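2-methyl-aconitate isomerase (Shewanella oneidensis, PDB 5K87) interconverts 2-methyl-trans-aconitate and 2-methyl-cis-aconitate by base-catalysed proton abstraction and bond rotation, serving propionate breakdown through the 2-methylcitrate cycle. Local coordinates at residues A15-R20 against A386-E391; V89-G94 against I141-I146; A176-I181 against I381-A386. The protein carries 1 engineered substitution. All blocks are in the same frame, centred on the assembly; numbering follows the deposited sequence. Where two conformers were deposited one is given.

Interaction 1: residues A15-R20 against A386-E391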
loop_
_atom_site.group_PDB
_atom_site.type_symbol
_atom_site.label_atom_id
_atom_site.label_comp_id
_atom_site.label_asym_id
_atom_site.label_seq_id
_atom_site.Cartn_x
_atom_site.Cartn_y
_atom_site.Cartn_z
ATOM N N ALA A 15 -19.257 -8.399 5.507
ATOM C CA ALA A 15 -19.261 -7.105 6.180
ATOM C C ALA A 15 -17.920 -6.863 6.871
ATOM O O ALA A 15 -17.417 -7.744 7.578
ATOM C CB ALA A 15 -20.398 -7.031 7.188
ATOM N N ALA A 16 -17.347 -5.682 6.660
ATOM C CA ALA A 16 -16.039 -5.363 7.201
ATOM C C ALA A 16 -15.835 -3.867 7.286
ATOM O O ALA A 16 -16.524 -3.079 6.615
ATOM C CB ALA A 16 -14.945 -5.999 6.345
ATOM N N THR A 17 -14.865 -3.474 8.106
ATOM C CA THR A 17 -14.491 -2.076 8.224
ATOM C C THR A 17 -12.978 -1.974 8.087
ATOM O O THR A 17 -12.237 -2.696 8.766
ATOM C CB THR A 17 -14.913 -1.509 9.581
ATOM O OG1 THR A 17 -16.316 -1.725 9.770
ATOM C CG2 THR A 17 -14.637 -0.027 9.640
ATOM N N TYR A 18 -12.521 -1.072 7.235
ATOM C CA TYR A 18 -11.109 -0.828 7.028
ATOM C C TYR A 18 -10.748 0.412 7.842
ATOM O O TYR A 18 -11.369 1.479 7.667
ATOM C CB TYR A 18 -10.896 -0.613 5.536
ATOM C CG TYR A 18 -9.487 -0.386 5.056
ATOM C CD1 TYR A 18 -8.461 -1.285 5.339
ATOM C CD2 TYR A 18 -9.201 0.707 4.260
ATOM C CE1 TYR A 18 -7.182 -1.070 4.830
ATOM C CE2 TYR A 18 -7.941 0.921 3.760
ATOM C CZ TYR A 18 -6.942 0.033 4.050
ATOM O OH TYR A 18 -5.696 0.284 3.524
ATOM N N MET A 19 -9.794 0.261 8.765
ATOM C CA MET A 19 -9.488 1.315 9.734
ATOM C C MET A 19 -8.008 1.581 9.818
ATOM O O MET A 19 -7.191 0.665 9.630
ATOM C CB MET A 19 -9.962 0.940 11.143
ATOM C CG MET A 19 -11.426 0.597 11.232
ATOM S SD MET A 19 -11.978 0.336 12.926
ATOM C CE MET A 19 -11.753 1.961 13.651
ATOM N N ARG A 20 -7.653 2.827 10.119
ATOM C CA ARG A 20 -6.338 3.121 10.667
ATOM C C ARG A 20 -6.394 3.046 12.189
ATOM O O ARG A 20 -7.309 3.607 12.811
ATOM C CB ARG A 20 -5.854 4.512 10.256
ATOM C CG ARG A 20 -4.516 4.856 10.892
ATOM C CD ARG A 20 -4.060 6.306 10.667
ATOM N NE ARG A 20 -4.951 7.293 11.284
ATOM C CZ ARG A 20 -5.026 7.536 12.588
ATOM N NH1 ARG A 20 -4.270 6.867 13.449
ATOM N NH2 ARG A 20 -5.876 8.458 13.034
ATOM N N ALA A 386 -7.452 6.577 16.149
ATOM C CA ALA A 386 -7.996 5.661 15.157
ATOM C C ALA A 386 -9.082 6.320 14.354
ATOM O O ALA A 386 -9.735 7.253 14.820
ATOM C CB ALA A 386 -8.563 4.434 15.838
ATOM N N ARG A 387 -9.313 5.817 13.150
ATOM C CA ARG A 387 -10.454 6.263 12.371
ATOM C C ARG A 387 -10.837 5.238 11.324
ATOM O O ARG A 387 -9.989 4.504 10.798
ATOM C CB ARG A 387 -10.209 7.635 11.732
ATOM C CG ARG A 387 -8.970 7.712 10.882
ATOM C CD ARG A 387 -8.758 9.094 10.244
ATOM N NE ARG A 387 -9.703 9.319 9.161
ATOM C CZ ARG A 387 -9.443 9.251 7.853
ATOM N NH1 ARG A 387 -10.441 9.450 7.025
ATOM N NH2 ARG A 387 -8.233 9.011 7.366
ATOM N N VAL A 388 -12.121 5.205 11.016
ATOM C CA VAL A 388 -12.615 4.438 9.905
ATOM C C VAL A 388 -12.224 5.096 8.588
ATOM O O VAL A 388 -12.435 6.308 8.386
ATOM C CB VAL A 388 -14.134 4.325 9.989
ATOM C CG1 VAL A 388 -14.698 3.672 8.726
ATOM C CG2 VAL A 388 -14.528 3.551 11.230
ATOM N N LEU A 389 -11.660 4.282 7.691
ATOM C CA LEU A 389 -11.325 4.700 6.335
ATOM C C LEU A 389 -12.418 4.316 5.338
ATOM O O LEU A 389 -12.794 5.109 4.474
ATOM C CB LEU A 389 -9.991 4.068 5.915
ATOM C CG LEU A 389 -8.822 4.319 6.869
ATOM C CD1 LEU A 389 -7.573 3.584 6.394
ATOM C CD2 LEU A 389 -8.543 5.799 7.016
ATOM N N MET A 390 -12.917 3.094 5.450
ATOM C CA MET A 390 -13.981 2.617 4.574
ATOM C C MET A 390 -14.777 1.568 5.328
ATOM O O MET A 390 -14.215 0.793 6.102
ATOM C CB MET A 390 -13.427 2.025 3.275
ATOM C CG MET A 390 -14.506 1.734 2.223
ATOM S SD MET A 390 -13.807 1.354 0.609
ATOM C CE MET A 390 -15.300 1.395 -0.372
ATOM N N GLU A 391 -16.087 1.546 5.117
ATOM C CA GLU A 391 -16.963 0.596 5.790
ATOM C C GLU A 391 -17.932 0.032 4.755
ATOM O O GLU A 391 -18.369 0.745 3.841
ATOM C CB GLU A 391 -17.715 1.297 6.929
ATOM C CG GLU A 391 -18.556 0.406 7.843
ATOM C CD GLU A 391 -19.298 1.202 8.915
ATOM O OE1 GLU A 391 -19.363 0.737 10.076
ATOM O OE2 GLU A 391 -19.820 2.292 8.600
HETATM O O HOH W 1 -17.294 -0.120 11.887
#
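Y18 faces both L389 and M390, a classic beta bulge in the antiparallel pairing of strand 12-21 with strand 374-391. Its carbonyl is gripped twice: Y18 O takes L389 N at 2.8 Å, in the carbonyl plane, and M390 N at 3.1 Å, tilted 18° from that plane. Y18 N returns a bond to M390 O. Beyond the bulge the register has shifted by one residue, and R20 and R387 exchange a pair of backbone bonds.

Y18 CG is anti to the backbone N (chi1 -178°), and the ring crosses L389 obliquely, its CE2 3.8 Å from L389 CD1; K25, by a weak bond to the hydroxyl, and M66 of the second subunit lie beyond. On the same face R20 and R387 run across one another with guanidinium planes 35° apart, R20 NH2 resting 3.8 Å from R387 CG. Their like charges stay apart, R20 NE and R387 NH2 being separated by 5.4 Å, and both arginines form salt bridges to D64 of the second subunit, which would probably offset the repulsion; R387 NH1 also bonds to Q11 OE1 of that subunit.

The other face of the strand pair carries T17, M19, V388 and E391. T17 meets V388 at about a right angle, CG2 of T17 lying 3.8 Å from V388 CG1, while the bent end of M19 comes at V388 from its other methyl, CG2. F119 of helix 113-122 packs against T17 and M19, and E391 OE2 pairs with R395 of the second subunit. T17 and E391 lie side by side and point the same way; in the E391 conformer given, one water joins them, 2.8 Å from T17 OG1 and donating to E391 OE1 at 2.9 Å.

Interaction 2: residues V89-G94 against I141-I146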
loop_
_atom_site.group_PDB
_atom_site.type_symbol
_atom_site.label_atom_id
_atom_site.label_comp_id
_atom_site.label_asym_id
_atom_site.label_seq_id
_atom_site.Cartn_x
_atom_site.Cartn_y
_atom_site.Cartn_z
ATOM N N VAL A 89 -14.780 -7.207 25.103
ATOM C CA VAL A 89 -14.645 -7.666 23.735
ATOM C C VAL A 89 -13.407 -8.544 23.632
ATOM O O VAL A 89 -12.398 -8.270 24.289
ATOM C CB VAL A 89 -14.570 -6.451 22.756
ATOM C CG1 VAL A 89 -13.380 -5.559 23.075
ATOM C CG2 VAL A 89 -14.545 -6.907 21.295
ATOM N N ASP A 90 -13.491 -9.611 22.843
ATOM C CA ASP A 90 -12.338 -10.452 22.528
ATOM C C ASP A 90 -11.724 -10.014 21.200
ATOM O O ASP A 90 -12.438 -9.786 20.210
ATOM C CB ASP A 90 -12.737 -11.916 22.397
ATOM C CG ASP A 90 -13.028 -12.581 23.722
ATOM O OD1 ASP A 90 -12.856 -11.953 24.783
ATOM O OD2 ASP A 90 -13.419 -13.768 23.686
ATOM N N TYR A 91 -10.398 -9.962 21.173
ATOM C CA TYR A 91 -9.645 -9.410 20.051
ATOM C C TYR A 91 -8.631 -10.437 19.546
ATOM O O TYR A 91 -7.732 -10.842 20.287
ATOM C CB TYR A 91 -8.958 -8.134 20.548
ATOM C CG TYR A 91 -7.830 -7.523 19.735
ATOM C CD1 TYR A 91 -7.722 -7.696 18.355
ATOM C CD2 TYR A 91 -6.866 -6.746 20.368
ATOM C CE1 TYR A 91 -6.684 -7.108 17.640
ATOM C CE2 TYR A 91 -5.833 -6.152 19.659
ATOM C CZ TYR A 91 -5.748 -6.346 18.300
ATOM O OH TYR A 91 -4.724 -5.770 17.583
ATOM N N LEU A 92 -8.795 -10.851 18.287
ATOM C CA LEU A 92 -7.793 -11.654 17.593
ATOM C C LEU A 92 -7.148 -10.841 16.483
ATOM O O LEU A 92 -7.841 -10.219 15.665
ATOM C CB LEU A 92 -8.397 -12.918 16.989
ATOM C CG LEU A 92 -8.695 -14.064 17.951
ATOM C CD1 LEU A 92 -9.488 -15.151 17.233
ATOM C CD2 LEU A 92 -7.401 -14.630 18.520
ATOM N N PHE A 93 -5.822 -10.839 16.466
ATOM C CA PHE A 93 -5.051 -10.186 15.427
ATOM C C PHE A 93 -4.392 -11.224 14.535
ATOM O O PHE A 93 -3.711 -12.136 15.030
ATOM C CB PHE A 93 -3.970 -9.308 16.050
ATOM C CG PHE A 93 -3.006 -8.761 15.052
ATOM C CD1 PHE A 93 -3.444 -7.909 14.049
ATOM C CD2 PHE A 93 -1.666 -9.099 15.093
ATOM C CE1 PHE A 93 -2.568 -7.401 13.101
ATOM C CE2 PHE A 93 -0.785 -8.588 14.145
ATOM C CZ PHE A 93 -1.243 -7.741 13.151
ATOM N N GLY A 94 -4.577 -11.086 13.229
ATOM C CA GLY A 94 -3.934 -11.955 12.257
ATOM C C GLY A 94 -2.963 -11.184 11.387
ATOM O O GLY A 94 -3.363 -10.287 10.632
ATOM N N ILE A 141 -10.457 -4.860 26.805
ATOM C CA ILE A 141 -10.210 -5.777 25.700
ATOM C C ILE A 141 -9.483 -7.015 26.193
ATOM O O ILE A 141 -8.464 -6.909 26.874
ATOM C CB ILE A 141 -9.350 -5.100 24.611
ATOM C CG1 ILE A 141 -10.040 -3.841 24.075
ATOM C CG2 ILE A 141 -9.081 -6.068 23.481
ATOM C CD1 ILE A 141 -9.114 -2.899 23.344
ATOM N N TRP A 142 -10.005 -8.185 25.855
ATOM C CA TRP A 142 -9.284 -9.432 26.061
ATOM C C TRP A 142 -8.515 -9.728 24.785
ATOM O O TRP A 142 -9.100 -10.016 23.736
ATOM C CB TRP A 142 -10.245 -10.572 26.390
ATOM C CG TRP A 142 -9.564 -11.900 26.550
ATOM C CD1 TRP A 142 -9.720 -13.005 25.757
ATOM C CD2 TRP A 142 -8.622 -12.263 27.567
ATOM N NE1 TRP A 142 -8.933 -14.033 26.225
ATOM C CE2 TRP A 142 -8.249 -13.603 27.325
ATOM C CE3 TRP A 142 -8.059 -11.585 28.653
ATOM C CZ2 TRP A 142 -7.340 -14.278 28.144
ATOM C CZ3 TRP A 142 -7.145 -12.261 29.459
ATOM C CH2 TRP A 142 -6.803 -13.594 29.198
ATOM N N GLN A 143 -7.198 -9.607 24.877
ATOM C CA GLN A 143 -6.314 -9.900 23.763
ATOM C C GLN A 143 -6.180 -11.413 23.712
ATOM O O GLN A 143 -5.485 -12.009 24.536
ATOM C CB GLN A 143 -4.962 -9.208 23.952
ATOM C CG GLN A 143 -4.354 -8.712 22.643
ATOM C CD GLN A 143 -4.242 -9.824 21.624
ATOM O OE1 GLN A 143 -3.895 -10.954 21.961
ATOM N NE2 GLN A 143 -4.568 -9.522 20.373
ATOM N N ALA A 144 -6.875 -12.032 22.766
ATOM C CA ALA A 144 -7.000 -13.475 22.740
ATOM C C ALA A 144 -5.827 -14.200 22.093
ATOM O O ALA A 144 -5.701 -15.415 22.258
ATOM C CB ALA A 144 -8.318 -13.875 22.077
ATOM N N ASN A 145 -4.972 -13.487 21.367
ATOM C CA ASN A 145 -3.745 -14.108 20.861
ATOM C C ASN A 145 -2.791 -14.455 21.994
ATOM O O ASN A 145 -2.157 -15.511 21.973
ATOM C CB ASN A 145 -2.992 -13.181 19.899
ATOM C CG ASN A 145 -3.811 -12.778 18.684
ATOM O OD1 ASN A 145 -4.543 -11.780 18.721
ATOM N ND2 ASN A 145 -3.673 -13.526 17.591
ATOM N N ILE A 146 -2.661 -13.540 22.950
ATOM C CA ILE A 146 -1.633 -13.638 23.985
ATOM C C ILE A 146 -2.199 -13.757 25.406
ATOM O O ILE A 146 -1.438 -13.943 26.365
ATOM C CB ILE A 146 -0.648 -12.446 23.913
ATOM C CG1 ILE A 146 -1.348 -11.136 24.265
ATOM C CG2 ILE A 146 -0.011 -12.368 22.531
ATOM C CD1 ILE A 146 -0.415 -9.933 24.328
#
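Y91 and I141 meet on the inner face of a parallel strand pair, 89-96 beside 135-143, which packs on helix 113-122 within the PrpF domain, a member of the DAP epimerase clan. The backbone of Y91 is held at both its N and its O: the N bonds to W142 O, and the O accepts from A144 N at 2.9 Å. CG is anti to the backbone N (chi1 165°); I141 CG2 sits at the ring edge, near its plane, and 3.6 Å from Y91 CB. Q143 NE2 comes over one face, 3.6 Å above the ring plane and offset toward the rim, with the amide turned 72° against the ring. The hydroxyl reaches the backbone O of C109, the inferred proton donor/acceptor, which ties this strand pair to the active-site loop.

I141 also lies alongside V89, CG1 to CG1 at 3.9 Å, and T113 and V116 of the helix pack on it.

N145 stands where strand pairing has given way to a turn, and its carboxamide takes over the pairing with F93. N145 ND2 donates to F93 O at 2.9 Å, somewhat bent, and also to W105 O. F93 N approaches N145 OD1 in plane, on a lone pair, at 2.8 Å. The same oxygen accepts a second, straight bond from Q143 NE2, also 2.8 Å away.

Interaction 3: residues A176-I181 against I381-A386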
loop_
_atom_site.group_PDB
_atom_site.type_symbol
_atom_site.label_atom_id
_atom_site.label_comp_id
_atom_site.label_asym_id
_atom_site.label_seq_id
_atom_site.Cartn_x
_atom_site.Cartn_y
_atom_site.Cartn_z
ATOM N N ALA A 176 -6.319 13.408 14.930
ATOM C CA ALA A 176 -7.578 12.738 15.233
ATOM C C ALA A 176 -7.784 12.778 16.747
ATOM O O ALA A 176 -6.977 13.370 17.462
ATOM C CB ALA A 176 -7.558 11.302 14.721
ATOM N N ALA A 177 -8.849 12.164 17.246
ATOM C CA ALA A 177 -9.074 12.139 18.688
ATOM C C ALA A 177 -8.047 11.253 19.387
ATOM O O ALA A 177 -7.733 10.155 18.920
ATOM C CB ALA A 177 -10.472 11.660 19.002
ATOM N N GLU A 178 -7.531 11.716 20.518
ATOM C CA GLU A 178 -6.621 10.905 21.323
ATOM C C GLU A 178 -7.336 9.711 21.941
ATOM O O GLU A 178 -8.391 9.860 22.562
ATOM C CB GLU A 178 -6.019 11.751 22.442
ATOM C CG GLU A 178 -4.977 11.014 23.271
ATOM C CD GLU A 178 -4.377 11.855 24.389
ATOM O OE1 GLU A 178 -4.790 13.027 24.563
ATOM O OE2 GLU A 178 -3.488 11.339 25.100
ATOM N N VAL A 179 -6.739 8.526 21.801
ATOM C CA VAL A 179 -7.230 7.332 22.463
ATOM C C VAL A 179 -6.111 6.773 23.328
ATOM O O VAL A 179 -5.112 6.247 22.821
ATOM C CB VAL A 179 -7.683 6.269 21.446
ATOM C CG1 VAL A 179 -8.174 5.028 22.176
ATOM C CG2 VAL A 179 -8.771 6.840 20.548
ATOM N N GLN A 180 -6.260 6.908 24.641
ATOM C CA GLN A 180 -5.274 6.376 25.561
ATOM C C GLN A 180 -5.459 4.871 25.727
ATOM O O GLN A 180 -6.580 4.379 25.915
ATOM C CB GLN A 180 -5.361 7.128 26.892
ATOM C CG GLN A 180 -5.129 8.624 26.703
ATOM C CD GLN A 180 -5.229 9.424 27.979
ATOM O OE1 GLN A 180 -5.754 8.950 28.985
ATOM N NE2 GLN A 180 -4.724 10.655 27.941
ATOM N N ILE A 181 -4.340 4.151 25.644
ATOM C CA ILE A 181 -4.328 2.695 25.738
ATOM C C ILE A 181 -3.520 2.250 26.947
ATOM O O ILE A 181 -2.528 2.887 27.291
ATOM C CB ILE A 181 -3.682 2.073 24.485
ATOM C CG1 ILE A 181 -4.324 2.637 23.221
ATOM C CG2 ILE A 181 -3.796 0.556 24.515
ATOM C CD1 ILE A 181 -5.782 2.330 23.111
ATOM N N ILE A 381 1.530 2.232 29.264
ATOM C CA ILE A 381 0.531 3.122 28.683
ATOM C C ILE A 381 1.104 3.946 27.546
ATOM O O ILE A 381 2.297 4.270 27.526
ATOM C CB ILE A 381 -0.059 4.072 29.743
ATOM C CG1 ILE A 381 0.976 5.095 30.191
ATOM C CG2 ILE A 381 -0.577 3.291 30.945
ATOM C CD1 ILE A 381 0.405 6.197 31.050
ATOM N N MET A 382 0.254 4.252 26.570
ATOM C CA MET A 382 0.620 5.166 25.504
ATOM C C MET A 382 -0.668 5.713 24.906
ATOM O O MET A 382 -1.749 5.189 25.159
ATOM C CB MET A 382 1.449 4.449 24.436
ATOM C CG MET A 382 0.659 3.406 23.669
ATOM S SD MET A 382 1.610 2.441 22.476
ATOM C CE MET A 382 2.529 1.390 23.587
ATOM N N SER A 383 -0.546 6.765 24.116
ATOM C CA SER A 383 -1.688 7.303 23.396
ATOM C C SER A 383 -1.563 7.020 21.914
ATOM O O SER A 383 -0.477 7.121 21.336
ATOM C CB SER A 383 -1.806 8.799 23.631
ATOM O OG SER A 383 -2.177 9.043 24.976
ATOM N N ARG A 384 -2.689 6.662 21.310
ATOM C CA ARG A 384 -2.773 6.465 19.873
ATOM C C ARG A 384 -4.014 7.226 19.388
ATOM O O ARG A 384 -4.474 8.153 20.064
ATOM C CB ARG A 384 -2.817 4.961 19.557
ATOM C CG ARG A 384 -1.601 4.156 20.064
ATOM C CD ARG A 384 -0.407 4.163 19.100
ATOM N NE ARG A 384 0.398 5.379 19.164
ATOM C CZ ARG A 384 1.445 5.608 18.382
ATOM N NH1 ARG A 384 2.148 6.721 18.513
ATOM N NH2 ARG A 384 1.783 4.728 17.446
ATOM N N SER A 385 -4.518 6.875 18.211
ATOM C CA SER A 385 -5.754 7.430 17.662
ATOM C C SER A 385 -6.220 6.421 16.632
ATOM O O SER A 385 -5.467 5.498 16.282
ATOM C CB SER A 385 -5.517 8.792 17.013
ATOM O OG SER A 385 -4.723 8.690 15.834
ATOM N N ALA A 386 -7.452 6.577 16.149
ATOM C CA ALA A 386 -7.996 5.661 15.157
ATOM C C ALA A 386 -9.082 6.320 14.354
ATOM O O ALA A 386 -9.735 7.253 14.820
ATOM C CB ALA A 386 -8.563 4.434 15.838
HETATM O O HOH W 2 -9.203 8.588 17.326
#
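V179 and I181 make the tight part of the contact, each exchanging two backbone bonds with its mate. V179 N and R384 O are 2.9 Å apart, and the reverse bond, R384 N to V179 O, is almost straight. I181 N reaches M382 O at 2.8 Å. The side chains of V179 and I181 turn inward onto A114 of helix 113-122, and R384 folds back until its NE bonds to S383 O, the oxygen lying in the guanidinium plane; R384 NH2 then holds OD1 of N111, a substrate-binding residue.

The other face of this antiparallel pairing of strands 179-184 and 374-391 is partly exposed at E178 and S383 and exposed at Q180, and a few side-chain bonds hold it in place of close packing. S383 OG donates to E178 OE2 at 2.6 Å, on the anti lone pair, while NE2 of Q180, in the conformer given, comes from above the carboxylate plane at 3.2 Å. The glutamate reaches them fully extended, its CG anti to the backbone N (chi1 -176°). An alanine at E178 would probably leave the S383 hydroxyl without this acceptor and the Q180 amide, as placed here, without its partner.

On the N-terminal side of V179 the two chains part. S385 CB still presses on A177 O at 3.2 Å, but the direct pairing is replaced by a water that accepts from A386 N at 2.9 Å and lies 2.7 Å from A177 O.

Overall arrangement
From the N terminus, residues 15-20 of strand 12-21 find their partner only near the C terminus, where interaction 1 closes the longest loop by bringing 386-391 beside them. Interactions 2 and 3 both nest inside that loop, in series: 89-94 and 141-146 close a short loop spanning helix 113-122, whereas segment 176-181 is met only 200 residues later by 381-386. Interactions 1 and 3 share A386 and strand 374-391, which lies between strands 12-21 and 179-184; they touch where R20 NH1 reaches S385 OG. Interaction 2 touches neither, lying about 6 Å from interaction 3 at nearest atoms. All three set strands against helix 113-122, and interaction 1 also faces the second subunit.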